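Member of s1p family of ribosomal proteins (Pyrococcus furiosus, PDB 5YH1) probably acts as an exonuclease on nucleic acids and contains a manganese-binding DHH domain, the part of the protein described here. Local coordinates at residues A[46-51]-A[130-135]; A[257-262]-A[295-300]. All coordinates share one frame; numbering follows the deposited sequence.

Interaction 1 (A[46-51]-A[130-135]); sequences FMIRRA and LPLVVI
The carbonyl oxygen of M47 accepts the helical hydrogen bond of A51 N at 3.1 Å, and methyl CD2 of L132 rests against that same oxygen at 3.6 Å. L132 is the strand's main contribution. Its CG stands anti to the backbone N (chi1 175°), and the two methyls divide the work: L132 CD2 also lies 3.7 Å from I48 CA and 4.0 Å from A51 CB, while L132 CD1 meets CE of M47, a selenomethionine whose chain bends at chi3 (76°). A51 suits its place because a bare methyl lets L132 come close to the helix backbone. Branched I48 serves two neighbours: its side chain crosses that of L132 at about a right angle, I48 CG1 3.8 Å from L132 CD2 and 4.0 Å from V134 CG2. This is a helix packed on the parallel sheet of the alpha/beta DHH domain; strand 132-136, the middle of five, is followed directly by D137, a manganese ligand. I48 and A51 also touch I58 of the adjoining strand. With no hydrogen bond between the segments, the join depends on the fit of aliphatic groups, while L132 and V134 bond through their backbones to I59 and the M47 carbonyl bonds within its helix.

Interaction 2 (A[257-262]-A[295-300]); sequences AEVIDH and GIYPEV
The imidazole of H262 has methyl CG2 of V300 laid over one face, displaced toward the rim. In this CH-pi contact V300 CG2 lies 3.7 Å from the H262 ring centroid, 23° off the ring normal. The fit is tight, with V300 CG2 only 3.4 Å from H262 CG. H262 carries CG anti to its backbone N, and its side chain and that of V300 slide past each other in opposite directions. A beta-branched valine suits the spot: CG2 covers the ring while CG1 lies near the carbonyl oxygen of E258. OE2 of E299 comes obliquely to the ring, 3.7 Å from H262 CE1, with the carboxylate plane turned 80° to the imidazole. That OE2 makes a salt bridge to R150 NH2 of the second subunit, and H262 NE2 is hydrogen-bonded to K303. One turn earlier V259 fills the crossing with both methyls, V259 CG1 at 3.9 Å from I296 CG2 and V259 CG2 at 3.9 Å from Y297 CB. The Y297 ring offers its edge to this side, Y297 CE1 4.1 Å from E258 CB. E258 uses its aliphatic CB here and sends its carboxylate to Q304 and K345. Segments 257-262 and 295-300 cross at 79°, their axes 9.2 Å apart at closest approach: a near-perpendicular helix-helix crossing, whose E299 side meets the second subunit. They belong to helices 250-267 and 286-311; V259 also packs on helix 276-279, and Y340 closes on H262, E258 and V300 from the loop between strand 325-330 and helix 343-358.

How the interactions relate
From the N terminus, helix 32-53 leads into strand 58-63, and interaction 1 closes a loop of 78 residues when strand 132-136 returns beside that strand. The loop includes D67, and D137 follows just after it; H163 and D229, the other manganese ligands, lie between the two interactions. Interaction 2 then closes a shorter loop of 32 residues, wholly helical in its regular parts. The two contacts stand in series, neither nesting nor crossing, with nearest atoms about 16 Å apart. The first ties a helix to the parallel sheet; the second sets helix 250-267 against the long helix 286-311, which continues to the C-terminal mixed sheet.

Interaction 1 (A[46-51]-A[130-135])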
# COMPACT_ATOMS: atom_id res chain seq x y z
N PHE A 46 8.74 -33.01 13.26
CA PHE A 46 8.74 -34.04 12.23
C PHE A 46 8.24 -33.49 10.89
O PHE A 46 8.89 -33.66 9.86
CB PHE A 46 7.89 -35.25 12.65
CG PHE A 46 7.62 -36.22 11.53
CD1 PHE A 46 8.54 -37.20 11.21
CD2 PHE A 46 6.45 -36.15 10.79
CE1 PHE A 46 8.30 -38.09 10.16
CE2 PHE A 46 6.20 -37.03 9.75
CZ PHE A 46 7.13 -38.00 9.43
N MSE A 47 7.09 -32.82 10.91
CA MSE A 47 6.51 -32.28 9.68
C MSE A 47 7.40 -31.25 9.04
O MSE A 47 7.57 -31.24 7.82
CB MSE A 47 5.12 -31.71 9.96
CG MSE A 47 4.12 -32.86 10.08
SE MSE A 47 2.36 -32.17 10.60
CE MSE A 47 1.89 -31.45 8.82
N ILE A 48 8.00 -30.38 9.85
CA ILE A 48 8.86 -29.33 9.31
C ILE A 48 10.12 -29.95 8.70
O ILE A 48 10.49 -29.63 7.56
CB ILE A 48 9.15 -28.25 10.37
CG1 ILE A 48 7.87 -27.43 10.61
CG2 ILE A 48 10.27 -27.32 9.93
CD1 ILE A 48 7.88 -26.59 11.87
N ARG A 49 10.76 -30.86 9.44
CA ARG A 49 11.97 -31.53 8.96
C ARG A 49 11.71 -32.32 7.67
O ARG A 49 12.54 -32.35 6.77
CB ARG A 49 12.54 -32.47 10.04
CG ARG A 49 13.21 -31.77 11.21
CD ARG A 49 13.43 -32.75 12.37
NE ARG A 49 14.23 -33.91 11.96
CZ ARG A 49 15.55 -33.89 11.79
NH1 ARG A 49 16.26 -32.80 12.00
NH2 ARG A 49 16.18 -34.99 11.40
N ARG A 50 10.54 -32.95 7.59
CA ARG A 50 10.20 -33.75 6.41
C ARG A 50 10.06 -32.87 5.16
O ARG A 50 10.61 -33.20 4.10
CB ARG A 50 8.93 -34.56 6.64
CG ARG A 50 8.83 -35.76 5.72
CD ARG A 50 7.55 -36.55 5.92
NE ARG A 50 7.62 -37.83 5.21
CZ ARG A 50 7.52 -37.99 3.89
NH1 ARG A 50 7.34 -36.94 3.09
NH2 ARG A 50 7.62 -39.21 3.36
N ALA A 51 9.34 -31.76 5.30
CA ALA A 51 9.25 -30.77 4.22
C ALA A 51 10.63 -30.35 3.74
O ALA A 51 10.89 -30.30 2.54
CB ALA A 51 8.45 -29.56 4.68
N LEU A 130 3.57 -27.69 -3.40
CA LEU A 130 2.88 -26.73 -2.55
C LEU A 130 3.49 -26.79 -1.14
O LEU A 130 3.94 -27.85 -0.69
CB LEU A 130 1.39 -27.02 -2.51
CG LEU A 130 0.66 -26.92 -3.86
CD1 LEU A 130 -0.82 -27.17 -3.64
CD2 LEU A 130 0.88 -25.59 -4.55
N PRO A 131 3.55 -25.65 -0.47
CA PRO A 131 4.34 -25.57 0.77
C PRO A 131 3.67 -26.18 1.98
O PRO A 131 2.47 -26.42 1.97
CB PRO A 131 4.50 -24.06 0.98
CG PRO A 131 3.32 -23.47 0.30
CD PRO A 131 3.09 -24.32 -0.91
N LEU A 132 4.48 -26.45 2.99
CA LEU A 132 4.00 -26.63 4.35
C LEU A 132 3.83 -25.22 4.90
O LEU A 132 4.74 -24.38 4.79
CB LEU A 132 5.03 -27.40 5.19
CG LEU A 132 4.74 -27.58 6.68
CD1 LEU A 132 3.57 -28.53 6.86
CD2 LEU A 132 5.97 -28.09 7.41
N VAL A 133 2.67 -24.96 5.49
CA VAL A 133 2.38 -23.69 6.12
C VAL A 133 2.49 -23.82 7.65
O VAL A 133 1.84 -24.70 8.25
CB VAL A 133 0.97 -23.20 5.73
CG1 VAL A 133 0.60 -21.92 6.47
CG2 VAL A 133 0.90 -22.96 4.22
N VAL A 134 3.32 -22.96 8.25
CA VAL A 134 3.52 -22.91 9.70
C VAL A 134 3.08 -21.54 10.18
O VAL A 134 3.64 -20.53 9.74
CB VAL A 134 5.00 -23.12 10.09
CG1 VAL A 134 5.16 -23.14 11.60
CG2 VAL A 134 5.54 -24.41 9.48
N ILE A 135 2.07 -21.50 11.05
CA ILE A 135 1.53 -20.26 11.59
C ILE A 135 1.91 -20.19 13.06
O ILE A 135 1.71 -21.17 13.79
CB ILE A 135 -0.00 -20.18 11.54
CG1 ILE A 135 -0.55 -20.79 10.25
CG2 ILE A 135 -0.45 -18.73 11.72
CD1 ILE A 135 -0.22 -19.99 9.01

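Interaction 2 (A[257-262]-A[295-300])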
# COMPACT_ATOMS: atom_id res chain seq x y z
N ALA A 257 12.77 -5.62 23.52
CA ALA A 257 11.36 -5.76 23.15
C ALA A 257 10.77 -4.45 22.63
O ALA A 257 10.03 -4.45 21.63
CB ALA A 257 10.53 -6.27 24.33
N GLU A 258 11.09 -3.34 23.30
CA GLU A 258 10.56 -2.03 22.89
C GLU A 258 11.11 -1.63 21.54
O GLU A 258 10.39 -1.05 20.72
CB GLU A 258 10.86 -0.95 23.93
CG GLU A 258 10.10 -1.13 25.25
CD GLU A 258 8.63 -0.74 25.19
OE1 GLU A 258 8.15 -0.25 24.15
OE2 GLU A 258 7.95 -0.91 26.21
N VAL A 259 12.38 -1.94 21.29
CA VAL A 259 13.00 -1.67 20.00
C VAL A 259 12.34 -2.47 18.88
O VAL A 259 12.04 -1.92 17.82
CB VAL A 259 14.52 -1.92 20.03
CG1 VAL A 259 15.09 -1.93 18.62
CG2 VAL A 259 15.21 -0.86 20.87
N ILE A 260 12.09 -3.76 19.11
CA ILE A 260 11.45 -4.60 18.09
C ILE A 260 10.07 -4.07 17.70
O ILE A 260 9.77 -3.93 16.51
CB ILE A 260 11.35 -6.07 18.53
CG1 ILE A 260 12.74 -6.70 18.57
CG2 ILE A 260 10.46 -6.85 17.56
CD1 ILE A 260 12.81 -8.00 19.34
N ASP A 261 9.24 -3.78 18.70
CA ASP A 261 7.88 -3.30 18.46
C ASP A 261 7.86 -1.94 17.75
O ASP A 261 6.95 -1.65 16.98
CB ASP A 261 7.07 -3.23 19.77
CG ASP A 261 6.81 -4.60 20.39
OD1 ASP A 261 6.81 -5.63 19.68
OD2 ASP A 261 6.59 -4.66 21.61
N HIS A 262 8.87 -1.11 18.02
CA HIS A 262 9.00 0.19 17.37
C HIS A 262 9.43 0.02 15.91
O HIS A 262 8.73 0.45 15.01
CB HIS A 262 10.01 1.07 18.14
CG HIS A 262 10.27 2.39 17.51
ND1 HIS A 262 11.25 2.58 16.55
CD2 HIS A 262 9.71 3.61 17.72
CE1 HIS A 262 11.27 3.85 16.19
NE2 HIS A 262 10.34 4.49 16.89
N GLY A 295 21.34 2.87 19.89
CA GLY A 295 20.92 3.96 19.01
C GLY A 295 19.42 4.19 19.02
O GLY A 295 18.96 5.33 19.03
N ILE A 296 18.64 3.10 19.03
CA ILE A 296 17.20 3.19 18.82
C ILE A 296 16.43 3.39 20.13
O ILE A 296 15.50 4.19 20.18
CB ILE A 296 16.66 1.94 18.05
CG1 ILE A 296 17.29 1.88 16.65
CG2 ILE A 296 15.14 1.96 17.96
CD1 ILE A 296 17.17 0.54 15.97
N TYR A 297 16.82 2.68 21.19
CA TYR A 297 16.01 2.70 22.41
C TYR A 297 15.76 4.10 23.00
O TYR A 297 14.63 4.40 23.37
CB TYR A 297 16.55 1.75 23.50
CG TYR A 297 15.68 1.84 24.72
CD1 TYR A 297 14.44 1.21 24.76
CD2 TYR A 297 16.04 2.66 25.79
CE1 TYR A 297 13.61 1.35 25.86
CE2 TYR A 297 15.22 2.80 26.89
CZ TYR A 297 14.01 2.14 26.93
OH TYR A 297 13.20 2.29 28.02
N PRO A 298 16.79 4.97 23.09
CA PRO A 298 16.55 6.34 23.60
C PRO A 298 15.48 7.11 22.81
O PRO A 298 14.65 7.81 23.36
CB PRO A 298 17.92 7.02 23.46
CG PRO A 298 18.91 5.90 23.50
CD PRO A 298 18.22 4.75 22.79
N GLU A 299 15.52 6.94 21.50
CA GLU A 299 14.54 7.53 20.60
C GLU A 299 13.14 6.99 20.91
O GLU A 299 12.19 7.76 21.00
CB GLU A 299 15.00 7.21 19.17
CG GLU A 299 14.04 7.37 18.02
CD GLU A 299 14.68 6.92 16.71
OE1 GLU A 299 15.94 7.00 16.59
OE2 GLU A 299 13.94 6.45 15.83
N VAL A 300 13.03 5.69 21.13
CA VAL A 300 11.75 5.08 21.49
C VAL A 300 11.25 5.60 22.83
O VAL A 300 10.07 5.94 22.97
CB VAL A 300 11.86 3.54 21.56
CG1 VAL A 300 10.53 2.92 21.99
CG2 VAL A 300 12.30 2.98 20.22